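Local coordinates for C alpha-dehydrogenase (Sphingobium sp. SYK-6, PDB 4YAC), which binds NADH and, as a short-chain dehydrogenase/reductase, probably oxidises the C-alpha alcohol of lignin-derived beta-aryl ethers, at residues Val8-Gly13 with Lys33-Asp38; Ile39-Leu44 with Pro60-Leu65; Cys89-Val94 with Leu140-Met145; Gly136-Ile141 with Gly181-Cys186. All coordinates share one frame; numbering follows the deposited sequence.

From the N terminus, contact 1 closes the first loop, bringing strand 33-38 back beside strand 8-12 after helix 17-28. Contact 2 opens at the very next residue and closes around helix 41-51, so the two lie in series; its strand 57-62 is next to strand 33-38 in the sheet, and both touch NADH. Contact 3 follows, spanning helix 105-133 to put strand 137-142 beside strand 87-90. Contact 4 begins on the strand where contact 3 ends, sharing L140 and I141, and closes around helix 155-174. No loop lies within another; together the four tie six strands of one parallel sheet, with contacts 1 and 3 meeting where strands 8-12 and 87-90 are paired.

Contact 1. Residues Val8-Gly13 with Lys33-Asp38; sequences VAFVTG and KVVIAD. With NAI (1,4-dihydronicotinamide adenine dinucleotide), chain B.
With CG anti to its backbone N (chi1 -167°), F10 swings its ring across to the neighbouring strand, where it meets V35 and A37 on the same sheet face. CE2 packs against V35 CG1 at 3.9 Å, and CZ reaches A37 CB at 3.8 Å; both carbons approach the ring obliquely. V75 and A78 of helix 68-81 cover this ring on the same face of the sheet. On the other face V11 CG2 touches V34 CG1 at 3.9 Å, under helix 17-28. The strands are parallel and in register from V8-K33 to T12-A37, as their alternating backbone bonds demonstrate: A9 N to K33 O, V35 N to A9 O, V11 N to V35 O and A37 N to V11 O. The last bond, G13 N to A37 O, is short at 2.7 Å but bent to 131° where the strand ends. Beyond it D38, with CG anti to its N (chi1 -156°), receives both adenosine ribose hydroxyls: NADH O2B lies 2.8 Å from OD1 and O3B 2.6 Å from OD2. Backbone N-H groups of R40 and G15 also bond this carboxylate, fixing its rotation. A side chain on G13 would crowd ribose O4B. Such geometry characterises the first beta-alpha-beta unit of a Rossmann fold, whose strand-end acid is consistent with preference for NAD over NADP.

Contact 2. Residues Ile39-Leu44 with Pro60-Leu65; sequences IRQDHL and PVRLDL. With NAI (1,4-dihydronicotinamide adenine dinucleotide), chain B.
L44 and I39 make the close-packed part of this contact. L44 sets CG 3.8 Å from P60 CB, and its CD2 rests on R62 CA at 3.6 Å. I39 runs alongside D64, the two side chains pointing the same way, with I39 CD1 3.6 Å from D64 CG. The same isoleucine presents its other branch to NADH: CG2, 3.6 Å from adenine C4A, lies over one face of the base, while L65 covers the opposite face, so the ring is clamped between two apolar side chains. Its edge is read by polar atoms. L65 N bonds NADH N1A at 3.1 Å in a nearly straight line (173°). The adenine amino group, NADH N6A, donates to D64 OD1 at 3.1 Å, and T66 OG1 is a second partner of that carboxylate oxygen.

Toward solvent the fit is looser. R62 folds at chi3 (73°) and brings NH1 to 2.9 Å from I39 O, on a lone pair and in the guanidinium plane, while exposed Q41, its NE2 hydrogen-bonded to D45 OD1, merely leans its OE1 on the aliphatic part of R62. Also exposed, R40 grips D42 side-on through NE and NH2, the latter 2.6 Å from D42 OD2. H43 turns ND1 toward ribose O3B and donates a hydrogen bond to it. L44, on helix 41-51, packs on I36 and D38 of strand 33-38; L63 packs on A70 and A74 of helix 68-81, beside the outermost strand 57-62.

Contact 3. Residues Cys89-Val94 with Leu140-Met145; sequences CNTAGV and LITASM
The N-T-A-G sequence beginning at N90, the last residue of strand 87-90, corresponds to the NNAG-type motif of short-chain dehydrogenases, and its first two residues carry this contact with L140 and T142. N90 grips L140 O twice: its backbone N donates at 2.8 Å and its ND2 at 3.0 Å. The two donors reach the carbonyl from opposite faces of its plane, which secures the amide end of the asparagine. In return T142 N bonds N90 O at 2.9 Å, completing the parallel pairing at an inverse gamma turn centred on N90. Beyond the strand end, T91 places OG1 anti to its carbonyl carbon (chi1 -59°), facing T142 OG1, which donates to it over 2.9 Å; Q22 OE1 is a further partner of T91 OG1. An alanine here would probably leave T142 OG1 without this acceptor and Q22 OE1 without its hydroxyl mate, and open a gap beside T142. On the C89 face, SG packs 3.8 Å from L140 CD2. The contact lies mid-sheet: T12 OG1 of strand 8-12 bonds T91 N and A92 N, T91 touches V18 and A19 of helix 17-28, and N90 packs on V119 and V123 of helix 105-133.

Contact 4. Residues Gly136-Ile141 with Gly181-Cys186; sequences GGHILI and GVSLLC
Strands 137-141 and 181-185 run parallel, their axes 4.6 Å apart and inclined by 15°, joined by five backbone hydrogen bonds from G181 N to G137 O through L185 N to I141 O. With CG anti to its N (chi1 -161°), H138 reaches across to G181 and S183: the imidazole spreads over the peptide between G181 and V182, its face toward G181 O and V182 N. Its NE2 donates to S183 OG at 2.9 Å, the hydroxyl lying in the ring plane. S183 OG is also hydrogen-bonded to R246 O, in the loop before strand 248-249. G181 fits beneath the ring because any beta carbon there would collide with H138 ND1. An alanine in place of H138 would probably deprive S183 OG of its imidazole donor and leave a gap above G181. With helix 155-174 between them, the two strands form a beta-alpha-beta unit of the Rossmann-type sheet; V182, L184 and I141 pack against that helix. Between the strands on that face, I141 CG2 meets L184 CD1 at 3.9 Å. On the face of H138, L140 extends CD1 to 3.8 Å from S183 CB, and the same methyl touches L185 CB at 4.0 Å, both leucines lying under V238 of helix 231-243.

Contact 1. Residues Val8-Gly13 with Lys33-Asp38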
# COMPACT_ATOMS: atom_id res chain seq x y z
N VAL A 8 -29.15 2.01 5.58
CA VAL A 8 -28.80 0.94 4.65
C VAL A 8 -27.30 0.63 4.62
O VAL A 8 -26.49 1.53 4.42
CB VAL A 8 -29.25 1.30 3.22
CG1 VAL A 8 -28.97 0.16 2.26
CG2 VAL A 8 -30.73 1.64 3.22
N ALA A 9 -26.96 -0.64 4.80
CA ALA A 9 -25.57 -1.08 4.73
C ALA A 9 -25.36 -1.99 3.53
O ALA A 9 -26.22 -2.80 3.19
CB ALA A 9 -25.17 -1.81 6.02
N PHE A 10 -24.20 -1.85 2.90
CA PHE A 10 -23.82 -2.67 1.77
C PHE A 10 -22.52 -3.38 2.15
O PHE A 10 -21.48 -2.74 2.29
CB PHE A 10 -23.64 -1.81 0.52
CG PHE A 10 -23.54 -2.58 -0.77
CD1 PHE A 10 -22.32 -3.09 -1.19
CD2 PHE A 10 -24.65 -2.76 -1.58
CE1 PHE A 10 -22.22 -3.79 -2.38
CE2 PHE A 10 -24.56 -3.46 -2.76
CZ PHE A 10 -23.34 -3.97 -3.17
N VAL A 11 -22.61 -4.70 2.35
CA VAL A 11 -21.49 -5.48 2.90
C VAL A 11 -20.97 -6.48 1.88
O VAL A 11 -21.66 -7.44 1.52
CB VAL A 11 -21.92 -6.24 4.18
CG1 VAL A 11 -20.73 -6.98 4.79
CG2 VAL A 11 -22.51 -5.27 5.21
N THR A 12 -19.73 -6.28 1.43
CA THR A 12 -19.14 -7.16 0.43
C THR A 12 -18.52 -8.38 1.09
O THR A 12 -17.97 -8.31 2.19
CB THR A 12 -18.08 -6.43 -0.41
OG1 THR A 12 -16.90 -6.19 0.37
CG2 THR A 12 -18.63 -5.12 -0.94
N GLY A 13 -18.62 -9.52 0.40
CA GLY A 13 -18.18 -10.78 0.95
C GLY A 13 -19.11 -11.29 2.04
O GLY A 13 -18.76 -12.22 2.77
N LYS A 33 -30.85 -1.98 7.56
CA LYS A 33 -31.24 -2.74 6.38
C LYS A 33 -29.96 -3.10 5.66
O LYS A 33 -29.23 -2.22 5.21
CB LYS A 33 -32.17 -1.94 5.48
CG LYS A 33 -33.44 -1.47 6.17
CD LYS A 33 -34.22 -0.50 5.29
CE LYS A 33 -35.48 -0.00 5.99
NZ LYS A 33 -36.23 0.98 5.16
N VAL A 34 -29.66 -4.40 5.58
CA VAL A 34 -28.37 -4.85 5.09
C VAL A 34 -28.45 -5.59 3.77
O VAL A 34 -29.20 -6.56 3.64
CB VAL A 34 -27.68 -5.76 6.11
CG1 VAL A 34 -26.29 -6.18 5.60
CG2 VAL A 34 -27.57 -5.07 7.46
N VAL A 35 -27.67 -5.14 2.80
CA VAL A 35 -27.46 -5.88 1.56
C VAL A 35 -26.16 -6.65 1.69
O VAL A 35 -25.12 -6.05 1.94
CB VAL A 35 -27.40 -4.95 0.33
CG1 VAL A 35 -27.15 -5.76 -0.94
CG2 VAL A 35 -28.68 -4.14 0.20
N ILE A 36 -26.21 -7.97 1.54
CA ILE A 36 -24.99 -8.76 1.51
C ILE A 36 -24.69 -9.09 0.06
O ILE A 36 -25.54 -9.62 -0.66
CB ILE A 36 -25.08 -10.05 2.36
CG1 ILE A 36 -26.32 -10.89 2.02
CG2 ILE A 36 -25.10 -9.68 3.84
CD1 ILE A 36 -26.37 -12.23 2.73
N ALA A 37 -23.48 -8.74 -0.37
CA ALA A 37 -23.04 -8.91 -1.74
C ALA A 37 -21.90 -9.91 -1.78
O ALA A 37 -20.88 -9.71 -1.12
CB ALA A 37 -22.61 -7.58 -2.33
N ASP A 38 -22.07 -10.97 -2.56
CA ASP A 38 -21.11 -12.06 -2.58
C ASP A 38 -21.09 -12.72 -3.95
O ASP A 38 -22.10 -12.78 -4.63
CB ASP A 38 -21.47 -13.09 -1.51
CG ASP A 38 -20.28 -13.91 -1.06
OD1 ASP A 38 -19.89 -14.85 -1.79
OD2 ASP A 38 -19.75 -13.62 0.02
PA NAI B . -14.18 -16.21 3.63
O1A NAI B . -13.82 -17.26 2.60
O2A NAI B . -14.81 -16.90 4.85
O5B NAI B . -15.21 -15.19 3.01
C5B NAI B . -14.87 -14.51 1.84
C4B NAI B . -16.10 -14.19 1.09
O4B NAI B . -15.76 -13.22 0.05
C3B NAI B . -16.65 -15.37 0.43
O3B NAI B . -18.05 -15.47 0.66
C2B NAI B . -16.35 -15.20 -0.97
O2B NAI B . -17.33 -15.87 -1.80
C1B NAI B . -16.37 -13.77 -1.16
N9A NAI B . -15.67 -13.34 -2.34
C8A NAI B . -14.45 -13.73 -2.80
N7A NAI B . -14.17 -13.11 -3.96
C5A NAI B . -15.21 -12.28 -4.28
C6A NAI B . -15.51 -11.40 -5.32
N6A NAI B . -14.61 -11.18 -6.40
N1A NAI B . -16.69 -10.72 -5.30
C2A NAI B . -17.58 -10.88 -4.31
N3A NAI B . -17.33 -11.72 -3.29
C4A NAI B . -16.17 -12.43 -3.25
O3 NAI B . -12.92 -15.42 4.04
PN NAI B . -12.78 -14.73 5.49
O1N NAI B . -12.77 -15.81 6.56
O2N NAI B . -11.42 -13.90 5.54
O5D NAI B . -13.98 -13.78 5.73

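Contact 2. Residues Ile39-Leu44 with Pro60-Leu65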
# COMPACT_ATOMS: atom_id res chain seq x y z
N ILE A 39 -19.93 -13.22 -4.36
CA ILE A 39 -19.81 -13.86 -5.66
C ILE A 39 -20.42 -15.26 -5.65
O ILE A 39 -20.92 -15.73 -6.67
CB ILE A 39 -18.35 -13.93 -6.13
CG1 ILE A 39 -18.28 -14.21 -7.63
CG2 ILE A 39 -17.57 -14.98 -5.33
CD1 ILE A 39 -16.87 -14.06 -8.22
N ARG A 40 -20.41 -15.92 -4.49
CA ARG A 40 -20.89 -17.29 -4.39
C ARG A 40 -22.35 -17.39 -3.98
O ARG A 40 -22.74 -16.96 -2.89
CB ARG A 40 -20.04 -18.08 -3.41
CG ARG A 40 -18.73 -18.55 -4.03
CD ARG A 40 -17.93 -19.42 -3.09
NE ARG A 40 -18.62 -20.66 -2.75
CZ ARG A 40 -18.07 -21.65 -2.05
NH1 ARG A 40 -16.82 -21.55 -1.62
NH2 ARG A 40 -18.77 -22.74 -1.78
N GLN A 41 -23.16 -17.98 -4.85
CA GLN A 41 -24.59 -18.13 -4.59
C GLN A 41 -24.85 -19.04 -3.39
O GLN A 41 -25.78 -18.80 -2.62
CB GLN A 41 -25.31 -18.68 -5.82
CG GLN A 41 -26.83 -18.72 -5.69
CD GLN A 41 -27.43 -17.33 -5.55
OE1 GLN A 41 -27.23 -16.47 -6.41
NE2 GLN A 41 -28.16 -17.11 -4.46
N ASP A 42 -24.04 -20.08 -3.23
CA ASP A 42 -24.29 -21.02 -2.14
C ASP A 42 -24.00 -20.35 -0.79
O ASP A 42 -24.68 -20.64 0.19
CB ASP A 42 -23.49 -22.33 -2.32
CG ASP A 42 -21.99 -22.13 -2.45
OD1 ASP A 42 -21.51 -20.98 -2.53
OD2 ASP A 42 -21.28 -23.16 -2.51
N HIS A 43 -23.04 -19.43 -0.73
CA HIS A 43 -22.77 -18.71 0.51
C HIS A 43 -23.93 -17.77 0.86
O HIS A 43 -24.34 -17.69 2.01
CB HIS A 43 -21.47 -17.91 0.40
CG HIS A 43 -20.24 -18.77 0.47
ND1 HIS A 43 -18.97 -18.25 0.35
CD2 HIS A 43 -20.09 -20.10 0.65
CE1 HIS A 43 -18.08 -19.23 0.45
NE2 HIS A 43 -18.74 -20.36 0.63
N LEU A 44 -24.45 -17.07 -0.15
CA LEU A 44 -25.65 -16.25 -0.00
C LEU A 44 -26.80 -17.07 0.55
O LEU A 44 -27.48 -16.64 1.49
CB LEU A 44 -26.04 -15.64 -1.35
CG LEU A 44 -25.83 -14.16 -1.69
CD1 LEU A 44 -24.90 -13.41 -0.75
CD2 LEU A 44 -25.31 -14.03 -3.12
N PRO A 60 -30.01 -10.34 -0.28
CA PRO A 60 -28.82 -10.88 -0.94
C PRO A 60 -28.70 -10.42 -2.39
O PRO A 60 -29.72 -10.26 -3.06
CB PRO A 60 -29.04 -12.38 -0.87
CG PRO A 60 -30.52 -12.52 -1.00
CD PRO A 60 -31.12 -11.31 -0.30
N VAL A 61 -27.47 -10.21 -2.86
CA VAL A 61 -27.23 -9.97 -4.27
C VAL A 61 -25.95 -10.68 -4.68
O VAL A 61 -24.90 -10.48 -4.05
CB VAL A 61 -27.14 -8.47 -4.61
CG1 VAL A 61 -26.04 -7.78 -3.80
CG2 VAL A 61 -26.93 -8.26 -6.10
N ARG A 62 -26.01 -11.51 -5.71
CA ARG A 62 -24.81 -12.18 -6.18
C ARG A 62 -24.02 -11.22 -7.06
O ARG A 62 -24.51 -10.75 -8.09
CB ARG A 62 -25.12 -13.46 -6.94
CG ARG A 62 -23.91 -14.38 -7.04
CD ARG A 62 -24.04 -15.37 -8.17
NE ARG A 62 -23.86 -14.74 -9.48
CZ ARG A 62 -22.69 -14.36 -9.97
NH1 ARG A 62 -21.58 -14.54 -9.27
NH2 ARG A 62 -22.63 -13.80 -11.17
N LEU A 63 -22.78 -10.95 -6.65
CA LEU A 63 -21.95 -9.94 -7.28
C LEU A 63 -20.48 -10.31 -7.24
O LEU A 63 -19.95 -10.64 -6.18
CB LEU A 63 -22.15 -8.58 -6.59
CG LEU A 63 -21.16 -7.48 -6.97
CD1 LEU A 63 -21.31 -7.08 -8.43
CD2 LEU A 63 -21.33 -6.27 -6.06
N ASP A 64 -19.84 -10.25 -8.41
CA ASP A 64 -18.38 -10.26 -8.52
C ASP A 64 -17.90 -8.81 -8.44
O ASP A 64 -18.16 -8.02 -9.33
CB ASP A 64 -17.95 -10.91 -9.84
CG ASP A 64 -16.43 -11.01 -9.99
OD1 ASP A 64 -15.70 -10.43 -9.17
OD2 ASP A 64 -15.98 -11.66 -10.96
N LEU A 65 -17.21 -8.48 -7.35
CA LEU A 65 -16.82 -7.10 -7.08
C LEU A 65 -15.85 -6.55 -8.11
O LEU A 65 -15.67 -5.33 -8.21
CB LEU A 65 -16.19 -6.99 -5.69
CG LEU A 65 -17.06 -7.51 -4.55
CD1 LEU A 65 -16.23 -7.73 -3.31
CD2 LEU A 65 -18.22 -6.57 -4.27
PA NAI B . -14.18 -16.21 3.63
O1A NAI B . -13.82 -17.26 2.60
O2A NAI B . -14.81 -16.90 4.85
O5B NAI B . -15.21 -15.19 3.01
C5B NAI B . -14.87 -14.51 1.84
C4B NAI B . -16.10 -14.19 1.09
O4B NAI B . -15.76 -13.22 0.05
C3B NAI B . -16.65 -15.37 0.43
O3B NAI B . -18.05 -15.47 0.66
C2B NAI B . -16.35 -15.20 -0.97
O2B NAI B . -17.33 -15.87 -1.80
C1B NAI B . -16.37 -13.77 -1.16
N9A NAI B . -15.67 -13.34 -2.34
C8A NAI B . -14.45 -13.73 -2.80
N7A NAI B . -14.17 -13.11 -3.96
C5A NAI B . -15.21 -12.28 -4.28
C6A NAI B . -15.51 -11.40 -5.32
N6A NAI B . -14.61 -11.18 -6.40
N1A NAI B . -16.69 -10.72 -5.30
C2A NAI B . -17.58 -10.88 -4.31
N3A NAI B . -17.33 -11.72 -3.29
C4A NAI B . -16.17 -12.43 -3.25
O3 NAI B . -12.92 -15.42 4.04
PN NAI B . -12.78 -14.73 5.49
O1N NAI B . -12.77 -15.81 6.56
O2N NAI B . -11.42 -13.90 5.54
O5D NAI B . -13.98 -13.78 5.73

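Contact 3. Residues Cys89-Val94 with Leu140-Met145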
# COMPACT_ATOMS: atom_id res chain seq x y z
N CYS A 89 -19.33 -1.37 3.50
CA CYS A 89 -18.33 -2.20 4.15
C CYS A 89 -17.58 -2.99 3.09
O CYS A 89 -18.07 -4.00 2.59
CB CYS A 89 -18.97 -3.15 5.17
SG CYS A 89 -19.84 -2.34 6.52
N ASN A 90 -16.39 -2.50 2.74
CA ASN A 90 -15.53 -3.19 1.78
C ASN A 90 -14.71 -4.25 2.50
O ASN A 90 -13.60 -3.97 2.97
CB ASN A 90 -14.61 -2.20 1.07
CG ASN A 90 -15.35 -1.04 0.43
OD1 ASN A 90 -15.89 -1.17 -0.67
ND2 ASN A 90 -15.37 0.09 1.11
N THR A 91 -15.24 -5.46 2.60
CA THR A 91 -14.66 -6.48 3.47
C THR A 91 -14.25 -7.75 2.74
O THR A 91 -13.39 -8.48 3.22
CB THR A 91 -15.66 -6.80 4.60
OG1 THR A 91 -15.93 -5.60 5.33
CG2 THR A 91 -15.11 -7.85 5.57
N ALA A 92 -14.83 -8.00 1.57
CA ALA A 92 -14.44 -9.16 0.78
C ALA A 92 -12.94 -9.14 0.54
O ALA A 92 -12.34 -8.09 0.33
CB ALA A 92 -15.18 -9.19 -0.55
N GLY A 93 -12.33 -10.32 0.61
CA GLY A 93 -10.91 -10.44 0.32
C GLY A 93 -10.54 -11.89 0.12
O GLY A 93 -11.23 -12.78 0.61
N VAL A 94 -9.44 -12.11 -0.60
CA VAL A 94 -8.92 -13.45 -0.81
C VAL A 94 -7.44 -13.49 -0.48
O VAL A 94 -6.80 -12.45 -0.34
CB VAL A 94 -9.12 -13.91 -2.27
CG1 VAL A 94 -10.59 -13.92 -2.62
CG2 VAL A 94 -8.34 -13.01 -3.23
N LEU A 140 -16.27 1.78 5.38
CA LEU A 140 -15.36 0.87 6.06
C LEU A 140 -14.55 0.12 5.03
O LEU A 140 -15.10 -0.39 4.05
CB LEU A 140 -16.13 -0.13 6.94
CG LEU A 140 -15.34 -1.33 7.49
CD1 LEU A 140 -14.37 -0.90 8.58
CD2 LEU A 140 -16.28 -2.42 7.98
N ILE A 141 -13.25 0.06 5.26
CA ILE A 141 -12.35 -0.80 4.50
C ILE A 141 -11.75 -1.79 5.48
O ILE A 141 -11.18 -1.39 6.50
CB ILE A 141 -11.26 0.01 3.78
CG1 ILE A 141 -11.86 0.76 2.60
CG2 ILE A 141 -10.14 -0.92 3.27
CD1 ILE A 141 -10.94 1.80 1.98
N THR A 142 -11.91 -3.07 5.18
CA THR A 142 -11.28 -4.13 5.97
C THR A 142 -10.01 -4.57 5.28
O THR A 142 -10.04 -5.21 4.23
CB THR A 142 -12.22 -5.35 6.15
OG1 THR A 142 -13.46 -4.91 6.71
CG2 THR A 142 -11.58 -6.39 7.06
N ALA A 143 -8.88 -4.19 5.87
CA ALA A 143 -7.58 -4.58 5.36
C ALA A 143 -7.07 -5.77 6.17
O ALA A 143 -7.66 -6.84 6.12
CB ALA A 143 -6.61 -3.41 5.43
N SER A 144 -6.01 -5.57 6.95
CA SER A 144 -5.34 -6.64 7.66
C SER A 144 -4.15 -6.05 8.40
O SER A 144 -3.69 -4.96 8.06
CB SER A 144 -4.89 -7.73 6.68
OG SER A 144 -3.94 -8.60 7.26
N MET A 145 -3.63 -6.76 9.39
CA MET A 145 -2.38 -6.33 10.02
C MET A 145 -1.22 -6.49 9.04
O MET A 145 -0.13 -5.98 9.28
CB MET A 145 -2.11 -7.11 11.30
CG MET A 145 -2.91 -6.62 12.50
SD MET A 145 -2.66 -4.86 12.86
CE MET A 145 -0.88 -4.79 13.09
O HOH W 1 -11.44 -5.93 1.47

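Contact 4. Residues Gly136-Ile141 with Gly181-Cys186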
# COMPACT_ATOMS: atom_id res chain seq x y z
N GLY A 136 -24.46 12.66 4.14
CA GLY A 136 -23.35 12.00 4.78
C GLY A 136 -23.33 10.51 4.50
O GLY A 136 -24.01 10.03 3.59
N GLY A 137 -22.56 9.78 5.29
CA GLY A 137 -22.40 8.36 5.09
C GLY A 137 -21.18 7.85 5.84
O GLY A 137 -20.59 8.57 6.64
N HIS A 138 -20.82 6.60 5.58
CA HIS A 138 -19.66 6.01 6.20
C HIS A 138 -19.07 4.94 5.31
O HIS A 138 -19.79 4.19 4.65
CB HIS A 138 -20.02 5.43 7.57
CG HIS A 138 -18.84 5.23 8.47
ND1 HIS A 138 -18.44 6.17 9.39
CD2 HIS A 138 -17.98 4.20 8.58
CE1 HIS A 138 -17.38 5.72 10.04
NE2 HIS A 138 -17.08 4.53 9.56
N ILE A 139 -17.74 4.87 5.28
CA ILE A 139 -17.03 3.89 4.48
C ILE A 139 -16.07 3.10 5.36
O ILE A 139 -15.19 3.66 6.00
CB ILE A 139 -16.25 4.55 3.33
CG1 ILE A 139 -17.21 5.31 2.41
CG2 ILE A 139 -15.49 3.50 2.52
CD1 ILE A 139 -16.53 6.27 1.46
N LEU A 140 -16.27 1.78 5.38
CA LEU A 140 -15.36 0.87 6.06
C LEU A 140 -14.55 0.12 5.03
O LEU A 140 -15.10 -0.39 4.05
CB LEU A 140 -16.13 -0.13 6.94
CG LEU A 140 -15.34 -1.33 7.49
CD1 LEU A 140 -14.37 -0.90 8.58
CD2 LEU A 140 -16.28 -2.42 7.98
N ILE A 141 -13.25 0.06 5.26
CA ILE A 141 -12.35 -0.80 4.50
C ILE A 141 -11.75 -1.79 5.48
O ILE A 141 -11.18 -1.39 6.50
CB ILE A 141 -11.26 0.01 3.78
CG1 ILE A 141 -11.86 0.76 2.60
CG2 ILE A 141 -10.14 -0.92 3.27
CD1 ILE A 141 -10.94 1.80 1.98
N GLY A 181 -17.82 9.47 7.09
CA GLY A 181 -16.83 8.90 7.99
C GLY A 181 -16.07 7.77 7.33
O GLY A 181 -16.56 7.15 6.39
N VAL A 182 -14.87 7.51 7.83
CA VAL A 182 -14.02 6.46 7.29
C VAL A 182 -13.44 5.62 8.42
O VAL A 182 -12.97 6.17 9.42
CB VAL A 182 -12.87 7.04 6.45
CG1 VAL A 182 -12.04 5.92 5.83
CG2 VAL A 182 -13.40 7.96 5.36
N SER A 183 -13.50 4.30 8.26
CA SER A 183 -12.88 3.37 9.20
C SER A 183 -12.02 2.36 8.47
O SER A 183 -12.38 1.87 7.40
CB SER A 183 -13.94 2.64 10.03
OG SER A 183 -14.67 3.54 10.85
N LEU A 184 -10.88 2.05 9.07
CA LEU A 184 -9.97 1.04 8.57
C LEU A 184 -9.78 -0.06 9.61
O LEU A 184 -9.14 0.16 10.64
CB LEU A 184 -8.62 1.66 8.19
CG LEU A 184 -7.53 0.70 7.69
CD1 LEU A 184 -7.95 0.04 6.38
CD2 LEU A 184 -6.23 1.47 7.53
N LEU A 185 -10.37 -1.22 9.34
CA LEU A 185 -10.24 -2.38 10.21
C LEU A 185 -9.09 -3.26 9.74
O LEU A 185 -9.01 -3.60 8.56
CB LEU A 185 -11.54 -3.19 10.22
CG LEU A 185 -11.51 -4.54 10.95
CD1 LEU A 185 -11.31 -4.35 12.45
CD2 LEU A 185 -12.78 -5.32 10.66
N CYS A 186 -8.20 -3.62 10.67
CA CYS A 186 -7.06 -4.47 10.36
C CYS A 186 -7.06 -5.71 11.25
O CYS A 186 -6.41 -5.73 12.29
CB CYS A 186 -5.75 -3.70 10.55
SG CYS A 186 -5.53 -2.33 9.40